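Local coordinates for protein pantothenate kinase (Coxiella burnetii, PDB 3TQC) that catalyses the ATP-dependent phosphorylation of (R)-pantothenate to (R)-4'-phosphopantothenate, the first step of coenzyme A biosynthesis, at residues B[132-137]-B[153-158]; B[176-181]-B[188-193]. One frame throughout, in Å; residues are numbered along the deposited sequence.

How the contacts relate
Strand 125-129 of the central mixed sheet runs into residues 132-137, and the chain then goes through helix 137-142 and a loop before 153-158 returns to meet them, closing contact 1. Segment 153-158 runs into helix 157-168, which leads to strand 174-180, whose residues 176-181 pair with 188-193 after short strand 185-187, closing contact 2. The two contacts come in series, neither nested nor crossed. Contact 1 ties the loop after strand 125-129 to the start of helix 157-168; contact 2 pairs two strands of the three-stranded antiparallel sheet. Loop and sheet are joined where Phe133 CZ packs 3.7 Å from Pro177 CD and Leu134 CD1 3.7 Å from Tyr179 CE1.

Contact 1. Residues B[132-137]-B[153-158]; sequences GFLYSN and ESYDMP
Leu134 and Tyr155 are paired in a single backbone bridge, flanked by two hydrogen bonds that run in opposite senses. Asp156 N donates to Phe133 O at 2.6 Å, and Tyr135 N donates almost straight to Ser154 O at 2.8 Å, with 178° at the hydrogen. The tight part has two centres. In the first, Leu134 CD2 sits over one face of the Tyr155 ring, 3.6 Å from its centroid, a CH-pi contact offset toward the rim on the CE1 side. The same methyl group approaches Ser154 OG to 3.4 Å; that hydroxyl is held by Phe151 O and Gly150 N. These residues are buried, and Tyr155 also packs on Thr130, Leu205 and Asn206, its side chain about 7 Å from that of Val101 in the predicted ATP site.

In the second, the partly exposed Tyr135 ring packs closely on the 154-156 backbone. With CG anti to its carbonyl carbon (chi1 -69°), the ring has Tyr155 C and Asp156 N over one face, while Glu153 O is in plane at the edge, 3.5 Å from CE2. Asp156 CB meets CE1 of this ring at 3.7 Å. Asp156, the centre of an inverse gamma turn, places CG anti to its backbone N (chi1 -173°), and its OD1 accepts from Ser159 N as the N-cap of helix 157-168. The loose side belongs to Glu153, whose CB is directed away from 132-137 and whose OE2 forms a salt bridge with Arg148 NE.

Ser136 is at the N-cap position of helix 137-142, its OG making a weak hydrogen bond to Lys139 N. Leu140 of that helix touches Tyr135 and Ser154, whereas the Phe133 side chain packs on Ser159, Leu160 and Val163 of helix 157-168 and on Ile176 and Pro177 of strand 174-180.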
ATOM      1  N   GLY B 132     -21.153   3.718  -4.995  1.00 25.47           N
ATOM      2  CA  GLY B 132     -22.112   2.832  -4.417  1.00 26.00           C
ATOM      3  C   GLY B 132     -22.025   2.708  -2.914  1.00 25.80           C
ATOM      4  O   GLY B 132     -22.982   2.264  -2.283  1.00 27.13           O
ATOM      5  N   PHE B 133     -20.897   3.099  -2.338  1.00 24.51           N
ATOM      6  CA  PHE B 133     -20.707   3.031  -0.900  1.00 25.05           C
ATOM      7  C   PHE B 133     -20.890   4.389  -0.223  1.00 25.99           C
ATOM      8  O   PHE B 133     -20.591   4.537   0.952  1.00 27.01           O
ATOM      9  CB  PHE B 133     -19.343   2.421  -0.597  1.00 24.03           C
ATOM     10  CG  PHE B 133     -19.189   1.030  -1.148  1.00 23.18           C
ATOM     11  CD1 PHE B 133     -19.501  -0.083  -0.368  1.00 22.57           C
ATOM     12  CD2 PHE B 133     -18.776   0.833  -2.468  1.00 21.95           C
ATOM     13  CE1 PHE B 133     -19.365  -1.372  -0.876  1.00 21.70           C
ATOM     14  CE2 PHE B 133     -18.652  -0.461  -2.989  1.00 21.08           C
ATOM     15  CZ  PHE B 133     -18.952  -1.563  -2.178  1.00 20.71           C
ATOM     16  N   LEU B 134     -21.408   5.371  -0.959  1.00 26.16           N
ATOM     17  CA  LEU B 134     -21.860   6.611  -0.353  1.00 27.09           C
ATOM     18  C   LEU B 134     -23.031   6.300   0.553  1.00 28.59           C
ATOM     19  O   LEU B 134     -23.810   5.392   0.263  1.00 28.87           O
ATOM     20  CB  LEU B 134     -22.309   7.612  -1.418  1.00 27.10           C
ATOM     21  CG  LEU B 134     -21.187   8.258  -2.229  1.00 26.00           C
ATOM     22  CD1 LEU B 134     -21.760   8.991  -3.450  1.00 25.47           C
ATOM     23  CD2 LEU B 134     -20.371   9.203  -1.337  1.00 24.31           C
ATOM     24  N   TYR B 135     -23.153   7.050   1.648  1.00 29.49           N
ATOM     25  CA  TYR B 135     -24.361   7.015   2.461  1.00 31.21           C
ATOM     26  C   TYR B 135     -25.503   7.610   1.638  1.00 31.75           C
ATOM     27  O   TYR B 135     -25.284   8.491   0.809  1.00 31.41           O
ATOM     28  CB  TYR B 135     -24.191   7.813   3.766  1.00 32.57           C
ATOM     29  CG  TYR B 135     -23.223   7.218   4.789  1.00 33.78           C
ATOM     30  CD1 TYR B 135     -23.433   5.952   5.333  1.00 34.67           C
ATOM     31  CD2 TYR B 135     -22.119   7.945   5.237  1.00 34.94           C
ATOM     32  CE1 TYR B 135     -22.554   5.414   6.273  1.00 35.12           C
ATOM     33  CE2 TYR B 135     -21.236   7.417   6.178  1.00 35.41           C
ATOM     34  CZ  TYR B 135     -21.460   6.155   6.696  1.00 35.43           C
ATOM     35  OH  TYR B 135     -20.589   5.648   7.639  1.00 35.54           O
ATOM     36  N   SER B 136     -26.717   7.131   1.867  1.00 32.74           N
ATOM     37  CA  SER B 136     -27.884   7.681   1.200  1.00 34.26           C
ATOM     38  C   SER B 136     -28.050   9.153   1.543  1.00 35.60           C
ATOM     39  O   SER B 136     -27.511   9.635   2.547  1.00 35.64           O
ATOM     40  CB  SER B 136     -29.134   6.947   1.658  1.00 35.79           C
ATOM     41  OG  SER B 136     -29.283   7.112   3.050  1.00 37.07           O
ATOM     42  N   ASN B 137     -28.811   9.861   0.718  1.00 36.78           N
ATOM     43  CA  ASN B 137     -29.092  11.278   0.974  1.00 38.34           C
ATOM     44  C   ASN B 137     -29.728  11.481   2.348  1.00 40.29           C
ATOM     45  O   ASN B 137     -29.352  12.394   3.075  1.00 40.97           O
ATOM     46  CB  ASN B 137     -29.981  11.877  -0.120  1.00 39.26           C
ATOM     47  CG  ASN B 137     -29.237  12.105  -1.431  1.00 37.57           C
ATOM     48  OD1 ASN B 137     -28.013  12.028  -1.493  1.00 37.32           O
ATOM     49  ND2 ASN B 137     -29.986  12.395  -2.489  1.00 38.46           N
ATOM     50  N   GLU B 153     -16.162  11.418   4.856  1.00 28.01           N
ATOM     51  CA  GLU B 153     -17.199  11.196   5.857  1.00 29.35           C
ATOM     52  C   GLU B 153     -18.554  10.832   5.236  1.00 29.06           C
ATOM     53  O   GLU B 153     -19.484  10.476   5.952  1.00 29.58           O
ATOM     54  CB  GLU B 153     -17.324  12.403   6.804  1.00 31.51           C
ATOM     55  CG  GLU B 153     -17.694  13.748   6.142  1.00 33.46           C
ATOM     56  CD  GLU B 153     -16.489  14.596   5.714  1.00 34.41           C
ATOM     57  OE1 GLU B 153     -15.376  14.043   5.557  1.00 33.70           O
ATOM     58  OE2 GLU B 153     -16.663  15.824   5.529  1.00 35.24           O
ATOM     59  N   SER B 154     -18.640  10.902   3.906  1.00 27.49           N
ATOM     60  CA  SER B 154     -19.865  10.622   3.180  1.00 27.59           C
ATOM     61  C   SER B 154     -19.976   9.155   2.758  1.00 26.79           C
ATOM     62  O   SER B 154     -21.051   8.733   2.346  1.00 26.90           O
ATOM     63  CB  SER B 154     -19.969  11.519   1.942  1.00 27.24           C
ATOM     64  OG  SER B 154     -18.969  11.218   0.991  1.00 25.00           O
ATOM     65  N   TYR B 155     -18.882   8.396   2.876  1.00 25.83           N
ATOM     66  CA  TYR B 155     -18.859   6.977   2.496  1.00 25.88           C
ATOM     67  C   TYR B 155     -19.029   6.035   3.673  1.00 26.70           C
ATOM     68  O   TYR B 155     -18.514   6.284   4.759  1.00 27.13           O
ATOM     69  CB  TYR B 155     -17.525   6.594   1.830  1.00 24.28           C
ATOM     70  CG  TYR B 155     -17.274   7.294   0.532  1.00 23.88           C
ATOM     71  CD1 TYR B 155     -17.690   6.743  -0.680  1.00 23.58           C
ATOM     72  CD2 TYR B 155     -16.648   8.518   0.513  1.00 24.21           C
ATOM     73  CE1 TYR B 155     -17.458   7.399  -1.875  1.00 22.49           C
ATOM     74  CE2 TYR B 155     -16.415   9.174  -0.659  1.00 24.84           C
ATOM     75  CZ  TYR B 155     -16.813   8.622  -1.847  1.00 23.40           C
ATOM     76  OH  TYR B 155     -16.557   9.324  -2.988  1.00 23.74           O
ATOM     77  N   ASP B 156     -19.715   4.931   3.406  1.00 26.76           N
ATOM     78  CA  ASP B 156     -19.789   3.816   4.317  1.00 27.59           C
ATOM     79  C   ASP B 156     -18.497   2.993   4.177  1.00 26.45           C
ATOM     80  O   ASP B 156     -18.437   2.017   3.430  1.00 25.17           O
ATOM     81  CB  ASP B 156     -21.025   2.978   3.975  1.00 28.36           C
ATOM     82  CG  ASP B 156     -21.290   1.883   4.980  1.00 29.90           C
ATOM     83  OD1 ASP B 156     -20.361   1.536   5.730  1.00 29.72           O
ATOM     84  OD2 ASP B 156     -22.431   1.369   5.012  1.00 32.61           O
ATOM     85  N   MET B 157     -17.459   3.382   4.903  1.00 26.74           N
ATOM     86  CA  MET B 157     -16.158   2.729   4.747  1.00 26.26           C
ATOM     87  C   MET B 157     -16.165   1.286   5.228  1.00 25.66           C
ATOM     88  O   MET B 157     -15.582   0.437   4.587  1.00 25.24           O
ATOM     89  CB  MET B 157     -15.051   3.525   5.447  1.00 27.25           C
ATOM     90  CG  MET B 157     -13.619   3.166   5.006  1.00 28.31           C
ATOM     91  SD  MET B 157     -13.286   3.369   3.239  1.00 32.53           S
ATOM     92  CE  MET B 157     -14.366   4.765   2.913  1.00 22.47           C
ATOM     93  N   PRO B 158     -16.816   0.997   6.357  1.00 26.71           N
ATOM     94  CA  PRO B 158     -16.810  -0.409   6.748  1.00 26.87           C
ATOM     95  C   PRO B 158     -17.427  -1.307   5.668  1.00 26.34           C
ATOM     96  O   PRO B 158     -16.981  -2.429   5.468  1.00 25.44           O
ATOM     97  CB  PRO B 158     -17.652  -0.433   8.037  1.00 28.32           C
ATOM     98  CG  PRO B 158     -17.632   0.975   8.551  1.00 29.36           C
ATOM     99  CD  PRO B 158     -17.444   1.870   7.373  1.00 28.28           C
TER

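Contact 2. Residues B[176-181]-B[188-193]; sequences IPVYSH and RGQYEI
Ile176 and Glu192 form an antiparallel hydrogen-bonded pair, joined by Ile176 N to Glu192 O and Glu192 N to Ile176 O, both 2.8 Å, while Pro177 and Tyr191 make the adjoining non-hydrogen-bonded pair; the strand segments cross at 123°. Ile176 O also receives Tyr191 CA at 3.1 Å. Toward Gln190 the pairing weakens: the direct hydrogen bond from Val178 N to Gln190 O is weak, and a water lies between them, accepting from Val178 N at 2.8 Å and lying 2.6 Å from Gln190 O, to which it can donate.

Pro177 and Tyr191 project from one face of the sheet, Ile176 and Glu192 from the other. Tyr191 CD1 comes to 3.7 Å from Pro177 CA, and CE1 lies near Pro177 CB; Ile176 O is at the ring edge. Strand 174-180 is the middle of a three-stranded antiparallel sheet within the phosphoribulokinase/uridine kinase family region, and Val178 makes backbone hydrogen bonds with Val187 of strand 185-187. The branched side chain of Val178 is directed toward 188-193. CG2, anti to the carbonyl carbon, touches Gln190 CG and reaches Glu192 CG at 3.8 Å, the Val178 and Glu192 side chains crossing at about a right angle. CG1, anti to the backbone N (chi1 173°), approaches Gln190 NE2 at 4.0 Å. Gln190 and Glu192 are exposed, whereas Ile176 is buried, its CB 3.8 Å from Glu192 O.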
ATOM      1  N   ILE B 176     -22.664  -5.605  -4.651  1.00 25.60           N
ATOM      2  CA  ILE B 176     -22.120  -4.254  -4.662  1.00 24.61           C
ATOM      3  C   ILE B 176     -23.291  -3.302  -4.744  1.00 25.47           C
ATOM      4  O   ILE B 176     -24.086  -3.413  -5.657  1.00 25.43           O
ATOM      5  CB  ILE B 176     -21.229  -4.001  -5.886  1.00 23.83           C
ATOM      6  CG1 ILE B 176     -20.112  -5.058  -5.995  1.00 23.46           C
ATOM      7  CG2 ILE B 176     -20.682  -2.554  -5.856  1.00 23.13           C
ATOM      8  CD1 ILE B 176     -19.145  -5.086  -4.821  1.00 22.12           C
ATOM      9  N   PRO B 177     -23.404  -2.356  -3.788  1.00 25.85           N
ATOM     10  CA  PRO B 177     -24.502  -1.405  -3.831  1.00 27.03           C
ATOM     11  C   PRO B 177     -24.361  -0.448  -5.010  1.00 26.31           C
ATOM     12  O   PRO B 177     -23.277  -0.273  -5.538  1.00 24.61           O
ATOM     13  CB  PRO B 177     -24.413  -0.695  -2.476  1.00 27.44           C
ATOM     14  CG  PRO B 177     -23.038  -0.836  -2.073  1.00 26.31           C
ATOM     15  CD  PRO B 177     -22.559  -2.150  -2.606  1.00 25.48           C
ATOM     16  N   VAL B 178     -25.482   0.104  -5.447  1.00 28.02           N
ATOM     17  CA  VAL B 178     -25.552   0.865  -6.694  1.00 28.11           C
ATOM     18  C   VAL B 178     -25.972   2.304  -6.412  1.00 28.74           C
ATOM     19  O   VAL B 178     -26.917   2.541  -5.682  1.00 30.15           O
ATOM     20  CB  VAL B 178     -26.550   0.205  -7.661  1.00 29.10           C
ATOM     21  CG1 VAL B 178     -26.773   1.073  -8.916  1.00 29.77           C
ATOM     22  CG2 VAL B 178     -26.071  -1.207  -8.039  1.00 28.27           C
ATOM     23  N   TYR B 179     -25.245   3.247  -6.991  1.00 28.62           N
ATOM     24  CA  TYR B 179     -25.545   4.669  -6.908  1.00 29.76           C
ATOM     25  C   TYR B 179     -26.069   5.194  -8.257  1.00 31.08           C
ATOM     26  O   TYR B 179     -25.454   4.964  -9.295  1.00 30.43           O
ATOM     27  CB  TYR B 179     -24.274   5.421  -6.529  1.00 28.23           C
ATOM     28  CG  TYR B 179     -24.461   6.906  -6.326  1.00 29.23           C
ATOM     29  CD1 TYR B 179     -24.967   7.406  -5.131  1.00 30.94           C
ATOM     30  CD2 TYR B 179     -24.115   7.812  -7.322  1.00 28.42           C
ATOM     31  CE1 TYR B 179     -25.148   8.774  -4.947  1.00 32.30           C
ATOM     32  CE2 TYR B 179     -24.278   9.164  -7.145  1.00 29.52           C
ATOM     33  CZ  TYR B 179     -24.798   9.641  -5.961  1.00 31.62           C
ATOM     34  OH  TYR B 179     -24.945  10.992  -5.784  1.00 34.51           O
ATOM     35  N   SER B 180     -27.200   5.890  -8.233  1.00 33.70           N
ATOM     36  CA  SER B 180     -27.727   6.575  -9.419  1.00 35.49           C
ATOM     37  C   SER B 180     -27.371   8.058  -9.394  1.00 36.55           C
ATOM     38  O   SER B 180     -27.832   8.802  -8.511  1.00 36.61           O
ATOM     39  CB  SER B 180     -29.240   6.488  -9.475  1.00 37.46           C
ATOM     40  OG  SER B 180     -29.718   7.459 -10.384  1.00 39.11           O
ATOM     41  N   HIS B 181     -26.588   8.488 -10.380  1.00 36.77           N
ATOM     42  CA  HIS B 181     -26.290   9.912 -10.568  1.00 38.24           C
ATOM     43  C   HIS B 181     -27.552  10.685 -10.945  1.00 40.22           C
ATOM     44  O   HIS B 181     -27.691  11.869 -10.625  1.00 41.53           O
ATOM     45  CB  HIS B 181     -25.217  10.099 -11.647  1.00 37.67           C
ATOM     46  CG  HIS B 181     -23.871   9.562 -11.259  1.00 37.62           C
ATOM     47  ND1 HIS B 181     -23.059  10.185 -10.334  1.00 38.72           N
ATOM     48  CD2 HIS B 181     -23.192   8.466 -11.677  1.00 38.44           C
ATOM     49  CE1 HIS B 181     -21.940   9.495 -10.197  1.00 38.14           C
ATOM     50  NE2 HIS B 181     -21.993   8.449 -11.005  1.00 37.74           N
ATOM     51  N   ARG B 188     -31.859   1.817  -3.424  1.00 44.77           N
ATOM     52  CA  ARG B 188     -32.182   0.805  -2.413  1.00 46.50           C
ATOM     53  C   ARG B 188     -32.509  -0.549  -3.045  1.00 46.76           C
ATOM     54  O   ARG B 188     -33.208  -0.617  -4.059  1.00 47.34           O
ATOM     55  CB  ARG B 188     -33.380   1.306  -1.583  1.00 49.09           C
ATOM     56  CG  ARG B 188     -33.982   0.323  -0.559  1.00 52.87           C
ATOM     57  CD  ARG B 188     -33.545   0.622   0.879  1.00 55.71           C
ATOM     58  NE  ARG B 188     -34.461   0.037   1.869  1.00 59.65           N
ATOM     59  CZ  ARG B 188     -34.189  -0.092   3.171  1.00 61.77           C
ATOM     60  NH1 ARG B 188     -33.024   0.317   3.669  1.00 60.45           N
ATOM     61  NH2 ARG B 188     -35.090  -0.637   3.988  1.00 64.49           N
ATOM     62  N   GLY B 189     -31.987  -1.619  -2.445  1.00 46.58           N
ATOM     63  CA  GLY B 189     -32.309  -2.982  -2.863  1.00 47.23           C
ATOM     64  C   GLY B 189     -31.709  -3.389  -4.201  1.00 46.24           C
ATOM     65  O   GLY B 189     -32.037  -4.451  -4.752  1.00 47.38           O
ATOM     66  N   GLN B 190     -30.820  -2.561  -4.728  1.00 44.53           N
ATOM     67  CA  GLN B 190     -30.219  -2.826  -6.018  1.00 43.52           C
ATOM     68  C   GLN B 190     -28.734  -3.106  -5.843  1.00 40.94           C
ATOM     69  O   GLN B 190     -28.011  -2.286  -5.288  1.00 39.71           O
ATOM     70  CB  GLN B 190     -30.434  -1.631  -6.927  1.00 43.84           C
ATOM     71  CG  GLN B 190     -29.917  -1.842  -8.321  1.00 44.68           C
ATOM     72  CD  GLN B 190     -30.797  -1.206  -9.376  1.00 48.88           C
ATOM     73  OE1 GLN B 190     -32.031  -1.327  -9.342  1.00 51.45           O
ATOM     74  NE2 GLN B 190     -30.160  -0.537 -10.345  1.00 49.32           N
ATOM     75  N   TYR B 191     -28.293  -4.274  -6.306  1.00 40.19           N
ATOM     76  CA  TYR B 191     -26.894  -4.687  -6.190  1.00 38.38           C
ATOM     77  C   TYR B 191     -26.362  -5.281  -7.490  1.00 37.33           C
ATOM     78  O   TYR B 191     -27.068  -5.984  -8.193  1.00 38.50           O
ATOM     79  CB  TYR B 191     -26.731  -5.712  -5.072  1.00 38.57           C
ATOM     80  CG  TYR B 191     -27.202  -5.229  -3.723  1.00 40.27           C
ATOM     81  CD1 TYR B 191     -26.385  -4.434  -2.922  1.00 40.40           C
ATOM     82  CD2 TYR B 191     -28.463  -5.560  -3.248  1.00 43.62           C
ATOM     83  CE1 TYR B 191     -26.808  -3.980  -1.683  1.00 41.89           C
ATOM     84  CE2 TYR B 191     -28.900  -5.111  -2.002  1.00 45.72           C
ATOM     85  CZ  TYR B 191     -28.060  -4.318  -1.229  1.00 44.52           C
ATOM     86  OH  TYR B 191     -28.470  -3.871  -0.002  1.00 47.05           O
ATOM     87  N   GLU B 192     -25.116  -4.965  -7.805  1.00 35.53           N
ATOM     88  CA  GLU B 192     -24.380  -5.632  -8.863  1.00 34.93           C
ATOM     89  C   GLU B 192     -23.658  -6.816  -8.230  1.00 33.41           C
ATOM     90  O   GLU B 192     -23.431  -6.831  -7.021  1.00 33.47           O
ATOM     91  CB  GLU B 192     -23.376  -4.678  -9.499  1.00 34.04           C
ATOM     92  CG  GLU B 192     -24.052  -3.539 -10.248  1.00 37.67           C
ATOM     93  CD  GLU B 192     -23.068  -2.550 -10.835  1.00 40.80           C
ATOM     94  OE1 GLU B 192     -21.849  -2.665 -10.556  1.00 41.73           O
ATOM     95  OE2 GLU B 192     -23.520  -1.656 -11.587  1.00 44.02           O
ATOM     96  N   ILE B 193     -23.321  -7.812  -9.032  1.00 31.86           N
ATOM     97  CA  ILE B 193     -22.679  -8.997  -8.511  1.00 30.63           C
ATOM     98  C   ILE B 193     -21.276  -9.118  -9.084  1.00 28.56           C
ATOM     99  O   ILE B 193     -21.096  -9.122 -10.290  1.00 28.60           O
ATOM    100  CB  ILE B 193     -23.499 -10.244  -8.804  1.00 32.17           C
ATOM    101  CG1 ILE B 193     -24.808 -10.196  -8.004  1.00 33.40           C
ATOM    102  CG2 ILE B 193     -22.688 -11.486  -8.465  1.00 31.54           C
ATOM    103  CD1 ILE B 193     -25.917 -10.969  -8.626  1.00 35.55           C
TER
HETATM  104  O   HOH W   1     -27.707  -0.248  -3.725  1.00 24.15           O